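Local coordinates for collagen alpha-1(XX) chain (PDB 5KF4), which probably serves as a fibril-associated collagen of the extracellular matrix, represented here by its second fibronectin type III domain, at residues P6-L19 and V80-G94. Residues are numbered along the deposited sequence; the frame is centred on the assembly and turned at random.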
loop_
_atom_site.group_PDB
_atom_site.type_symbol
_atom_site.label_atom_id
_atom_site.label_comp_id
_atom_site.label_asym_id
_atom_site.label_seq_id
_atom_site.Cartn_x
_atom_site.Cartn_y
_atom_site.Cartn_z
ATOM N N PRO A 6 10.427 -10.161 5.796
ATOM C CA PRO A 6 9.242 -10.895 6.245
ATOM C C PRO A 6 8.327 -9.978 7.044
ATOM O O PRO A 6 8.809 -9.071 7.718
ATOM C CB PRO A 6 9.819 -12.009 7.124
ATOM C CG PRO A 6 11.251 -12.115 6.725
ATOM C CD PRO A 6 11.666 -10.731 6.346
ATOM N N ALA A 7 7.025 -10.201 6.955
ATOM C CA ALA A 7 6.067 -9.389 7.687
ATOM C C ALA A 7 5.441 -10.205 8.802
ATOM O O ALA A 7 5.123 -11.381 8.615
ATOM C CB ALA A 7 4.992 -8.847 6.750
ATOM N N LEU A 8 5.255 -9.590 9.963
ATOM C CA LEU A 8 4.706 -10.338 11.076
ATOM C C LEU A 8 3.204 -10.302 10.860
ATOM O O LEU A 8 2.607 -9.232 10.767
ATOM C CB LEU A 8 5.115 -9.719 12.419
ATOM C CG LEU A 8 6.629 -9.623 12.662
ATOM C CD1 LEU A 8 6.984 -9.037 14.033
ATOM C CD2 LEU A 8 7.264 -10.993 12.488
ATOM N N ASP A 9 2.592 -11.480 10.813
ATOM C CA ASP A 9 1.160 -11.578 10.558
ATOM C C ASP A 9 0.359 -11.325 11.823
ATOM O O ASP A 9 -0.872 -11.358 11.822
ATOM C CB ASP A 9 0.835 -12.950 9.956
ATOM C CG ASP A 9 1.507 -14.094 10.699
ATOM O OD1 ASP A 9 1.411 -14.146 11.941
ATOM O OD2 ASP A 9 2.154 -14.934 10.038
ATOM N N THR A 10 1.085 -11.054 12.899
ATOM C CA THR A 10 0.498 -10.822 14.202
ATOM C C THR A 10 0.844 -9.420 14.674
ATOM O O THR A 10 1.883 -9.217 15.304
ATOM C CB THR A 10 0.992 -11.846 15.226
ATOM O OG1 THR A 10 2.422 -11.802 15.301
ATOM C CG2 THR A 10 0.564 -13.233 14.814
ATOM N N LEU A 11 -0.021 -8.458 14.377
ATOM C CA LEU A 11 0.229 -7.069 14.740
ATOM C C LEU A 11 -1.000 -6.244 14.404
ATOM O O LEU A 11 -1.781 -6.646 13.541
ATOM C CB LEU A 11 1.451 -6.545 13.983
ATOM C CG LEU A 11 2.306 -5.441 14.591
ATOM C CD1 LEU A 11 3.700 -5.959 14.926
ATOM C CD2 LEU A 11 2.370 -4.303 13.617
ATOM N N PRO A 12 -1.210 -5.108 15.098
ATOM C CA PRO A 12 -2.392 -4.373 14.644
ATOM C C PRO A 12 -2.186 -3.884 13.214
ATOM O O PRO A 12 -1.159 -3.283 12.882
ATOM C CB PRO A 12 -2.494 -3.211 15.635
ATOM C CG PRO A 12 -1.664 -3.623 16.814
ATOM C CD PRO A 12 -0.568 -4.472 16.260
ATOM N N ALA A 13 -3.182 -4.148 12.381
ATOM C CA ALA A 13 -3.141 -3.802 10.968
ATOM C C ALA A 13 -4.278 -2.868 10.609
ATOM O O ALA A 13 -5.326 -2.897 11.250
ATOM C CB ALA A 13 -3.193 -5.059 10.112
ATOM N N PRO A 14 -4.087 -2.033 9.584
ATOM C CA PRO A 14 -5.287 -1.313 9.175
ATOM C C PRO A 14 -6.237 -2.276 8.463
ATOM O O PRO A 14 -5.837 -3.384 8.110
ATOM C CB PRO A 14 -4.755 -0.242 8.224
ATOM C CG PRO A 14 -3.461 -0.775 7.715
ATOM C CD PRO A 14 -2.914 -1.709 8.756
ATOM N N THR A 15 -7.487 -1.869 8.290
ATOM C CA THR A 15 -8.478 -2.715 7.641
ATOM C C THR A 15 -9.169 -1.980 6.505
ATOM O O THR A 15 -9.004 -0.766 6.349
ATOM C CB THR A 15 -9.543 -3.214 8.640
ATOM O OG1 THR A 15 -10.131 -2.097 9.317
ATOM C CG2 THR A 15 -8.922 -4.160 9.663
ATOM N N SER A 16 -9.913 -2.737 5.700
ATOM C CA SER A 16 -10.822 -2.182 4.696
ATOM C C SER A 16 -10.115 -1.279 3.689
ATOM O O SER A 16 -10.320 -0.065 3.681
ATOM C CB SER A 16 -11.964 -1.414 5.377
ATOM O OG SER A 16 -11.576 -0.107 5.754
ATOM N N LEU A 17 -9.290 -1.879 2.836
ATOM C CA LEU A 17 -8.568 -1.122 1.819
ATOM C C LEU A 17 -9.499 -0.670 0.694
ATOM O O LEU A 17 -10.228 -1.475 0.118
ATOM C CB LEU A 17 -7.427 -1.960 1.241
ATOM C CG LEU A 17 -6.549 -1.258 0.205
ATOM C CD1 LEU A 17 -5.641 -0.270 0.918
ATOM C CD2 LEU A 17 -5.742 -2.245 -0.611
ATOM N N VAL A 18 -9.464 0.621 0.380
ATOM C CA VAL A 18 -10.298 1.183 -0.678
ATOM C C VAL A 18 -9.444 1.864 -1.751
ATOM O O VAL A 18 -8.769 2.856 -1.483
ATOM C CB VAL A 18 -11.320 2.198 -0.118
ATOM C CG1 VAL A 18 -12.234 2.699 -1.217
ATOM C CG2 VAL A 18 -12.132 1.572 1.008
ATOM N N LEU A 19 -9.495 1.334 -2.968
ATOM C CA LEU A 19 -8.725 1.872 -4.087
ATOM C C LEU A 19 -9.635 2.644 -5.042
ATOM O O LEU A 19 -10.406 2.040 -5.786
ATOM C CB LEU A 19 -7.999 0.751 -4.847
ATOM C CG LEU A 19 -7.137 -0.279 -4.100
ATOM C CD1 LEU A 19 -7.980 -1.334 -3.398
ATOM C CD2 LEU A 19 -6.159 -0.949 -5.045
ATOM N N VAL A 80 -0.267 -2.294 1.635
ATOM C CA VAL A 80 -0.126 -1.373 2.760
ATOM C C VAL A 80 0.431 -2.088 3.986
ATOM O O VAL A 80 -0.239 -2.933 4.568
ATOM C CB VAL A 80 -1.470 -0.730 3.134
ATOM C CG1 VAL A 80 -1.296 0.221 4.309
ATOM C CG2 VAL A 80 -2.059 -0.010 1.943
ATOM N N PHE A 81 1.651 -1.739 4.380
ATOM C CA PHE A 81 2.311 -2.370 5.522
ATOM C C PHE A 81 2.409 -1.410 6.700
ATOM O O PHE A 81 2.993 -0.336 6.580
ATOM C CB PHE A 81 3.706 -2.851 5.135
ATOM C CG PHE A 81 3.712 -3.982 4.149
ATOM C CD1 PHE A 81 3.663 -5.296 4.584
ATOM C CD2 PHE A 81 3.768 -3.731 2.785
ATOM C CE1 PHE A 81 3.680 -6.339 3.679
ATOM C CE2 PHE A 81 3.782 -4.772 1.874
ATOM C CZ PHE A 81 3.737 -6.077 2.320
ATOM N N PRO A 82 1.845 -1.794 7.853
ATOM C CA PRO A 82 1.988 -0.925 9.025
ATOM C C PRO A 82 3.371 -1.026 9.659
ATOM O O PRO A 82 3.911 -2.129 9.786
ATOM C CB PRO A 82 0.913 -1.449 9.983
ATOM C CG PRO A 82 0.737 -2.887 9.603
ATOM C CD PRO A 82 1.047 -3.000 8.133
ATOM N N ILE A 83 3.924 0.109 10.080
ATOM C CA ILE A 83 5.239 0.104 10.705
ATOM C C ILE A 83 5.157 0.611 12.146
ATOM O O ILE A 83 4.960 1.801 12.396
ATOM C CB ILE A 83 6.255 0.975 9.913
ATOM C CG1 ILE A 83 6.320 0.553 8.440
ATOM C CG2 ILE A 83 7.630 0.936 10.567
ATOM C CD1 ILE A 83 6.751 -0.877 8.217
ATOM N N TYR A 84 5.277 -0.324 13.081
ATOM C CA TYR A 84 5.299 -0.037 14.508
ATOM C C TYR A 84 6.700 -0.330 15.038
ATOM O O TYR A 84 7.605 -0.658 14.269
ATOM C CB TYR A 84 4.260 -0.880 15.253
ATOM C CG TYR A 84 2.813 -0.548 14.944
ATOM C CD1 TYR A 84 2.211 -0.996 13.774
ATOM C CD2 TYR A 84 2.037 0.176 15.842
ATOM C CE1 TYR A 84 0.890 -0.720 13.496
ATOM C CE2 TYR A 84 0.710 0.459 15.572
ATOM C CZ TYR A 84 0.146 0.011 14.397
ATOM O OH TYR A 84 -1.168 0.292 14.111
ATOM N N GLU A 85 6.878 -0.211 16.347
ATOM C CA GLU A 85 8.117 -0.626 17.006
ATOM C C GLU A 85 8.316 -2.146 17.030
ATOM O O GLU A 85 9.446 -2.632 17.073
ATOM C CB GLU A 85 8.176 -0.074 18.434
ATOM C CG GLU A 85 9.567 -0.117 19.074
ATOM C CD GLU A 85 10.583 0.813 18.425
ATOM O OE1 GLU A 85 10.216 1.587 17.516
ATOM O OE2 GLU A 85 11.763 0.765 18.832
ATOM N N GLY A 86 7.214 -2.891 17.006
ATOM C CA GLY A 86 7.264 -4.343 17.097
ATOM C C GLY A 86 7.589 -5.070 15.805
ATOM O O GLY A 86 7.636 -6.301 15.773
ATOM N N GLY A 87 7.805 -4.305 14.739
ATOM C CA GLY A 87 8.235 -4.852 13.463
ATOM C C GLY A 87 7.408 -4.381 12.282
ATOM O O GLY A 87 6.768 -3.332 12.348
ATOM N N VAL A 88 7.454 -5.131 11.185
ATOM C CA VAL A 88 6.596 -4.851 10.038
ATOM C C VAL A 88 5.434 -5.834 10.051
ATOM O O VAL A 88 5.639 -7.045 10.120
ATOM C CB VAL A 88 7.363 -4.924 8.691
ATOM C CG1 VAL A 88 8.227 -6.169 8.618
ATOM C CG2 VAL A 88 6.391 -4.840 7.507
ATOM N N GLY A 89 4.213 -5.316 10.008
ATOM C CA GLY A 89 3.047 -6.178 10.036
ATOM C C GLY A 89 2.510 -6.541 8.668
ATOM O O GLY A 89 2.687 -5.793 7.708
ATOM N N GLU A 90 1.877 -7.710 8.577
ATOM C CA GLU A 90 1.134 -8.084 7.378
ATOM C C GLU A 90 0.084 -7.013 7.112
ATOM O O GLU A 90 -0.481 -6.447 8.048
ATOM C CB GLU A 90 0.486 -9.463 7.527
ATOM C CG GLU A 90 1.151 -10.554 6.694
ATOM C CD GLU A 90 1.084 -10.282 5.200
ATOM O OE1 GLU A 90 1.771 -10.988 4.433
ATOM O OE2 GLU A 90 0.342 -9.363 4.790
ATOM N N GLY A 91 -0.183 -6.739 5.841
ATOM C CA GLY A 91 -1.076 -5.654 5.495
ATOM C C GLY A 91 -2.176 -5.958 4.501
ATOM O O GLY A 91 -2.500 -7.118 4.233
ATOM N N LEU A 92 -2.734 -4.894 3.933
ATOM C CA LEU A 92 -3.829 -5.009 2.984
ATOM C C LEU A 92 -3.285 -4.980 1.570
ATOM O O LEU A 92 -2.261 -4.353 1.304
ATOM C CB LEU A 92 -4.818 -3.852 3.171
ATOM C CG LEU A 92 -5.337 -3.556 4.580
ATOM C CD1 LEU A 92 -6.148 -2.271 4.599
ATOM C CD2 LEU A 92 -6.191 -4.716 5.068
ATOM N N ARG A 93 -3.981 -5.637 0.655
ATOM C CA ARG A 93 -3.602 -5.539 -0.742
ATOM C C ARG A 93 -4.753 -5.793 -1.705
ATOM O O ARG A 93 -5.775 -6.372 -1.342
ATOM C CB ARG A 93 -2.432 -6.484 -1.050
ATOM C CG ARG A 93 -2.720 -7.957 -0.892
ATOM C CD ARG A 93 -1.514 -8.753 -1.363
ATOM N NE ARG A 93 -1.260 -9.949 -0.570
ATOM C CZ ARG A 93 -0.198 -10.732 -0.737
ATOM N NH1 ARG A 93 0.697 -10.447 -1.676
ATOM N NH2 ARG A 93 -0.035 -11.804 0.027
ATOM N N GLY A 94 -4.582 -5.308 -2.930
ATOM C CA GLY A 94 -5.575 -5.474 -3.973
ATOM C C GLY A 94 -5.032 -5.136 -5.348
ATOM O O GLY A 94 -3.977 -4.514 -5.478
#
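Leu8 is bound through its backbone to the edge of the sheet at Val88-Glu90. Leu8 N donates to Val88 O over 2.6 Å. Glu90 N returns a bond to Leu8 O over 2.8 Å. These two bonds make a single bridge between Leu8 and Gly89. Beyond the bridge, side chains of 11-14 pack on Tyr84, Pro82 and Val80.

Leu11 CD2 lies against Tyr84 CD1, oblique to the ring. Tyr84 can be followed outward. Its CB starts toward 6-19, and CG, anti to the carbonyl carbon (chi1 -67°), meets Leu11 CD2. Tyr84 CD1 meets the same methyl, while Tyr84 CE1 comes 3.3 Å from Pro12 O. Tyr84 CZ lies farther from that oxygen, and Tyr84 OH lies by Pro12 O and CB. The hydroxyl is hydrogen-bonded to Arg36 O. A leucine in place of Tyr84 would probably leave Arg36 O without this partner and open a gap beside Leu11 and Pro12.

Farther along, Pro14 CD rests on Pro82 CG at 3.9 Å. Leu92 puts CD1 against Leu17 CB at 3.6 Å and CD2 near Pro14 O. With CG anti to the backbone N (chi1 -177°), Leu17 extends toward 80-94 and sets CD1 on Val80 CG2 at 3.7 Å. Trp31 also packs on Pro14 and Leu92, and Leu29 on Leu17 and Val80.

Strand 15-19 belongs to the three-stranded sheet, and 80-84 and 92-94 to the four-stranded one. Their apolar side chains meet between the two sheets, as in the beta sandwich of a fibronectin type III domain.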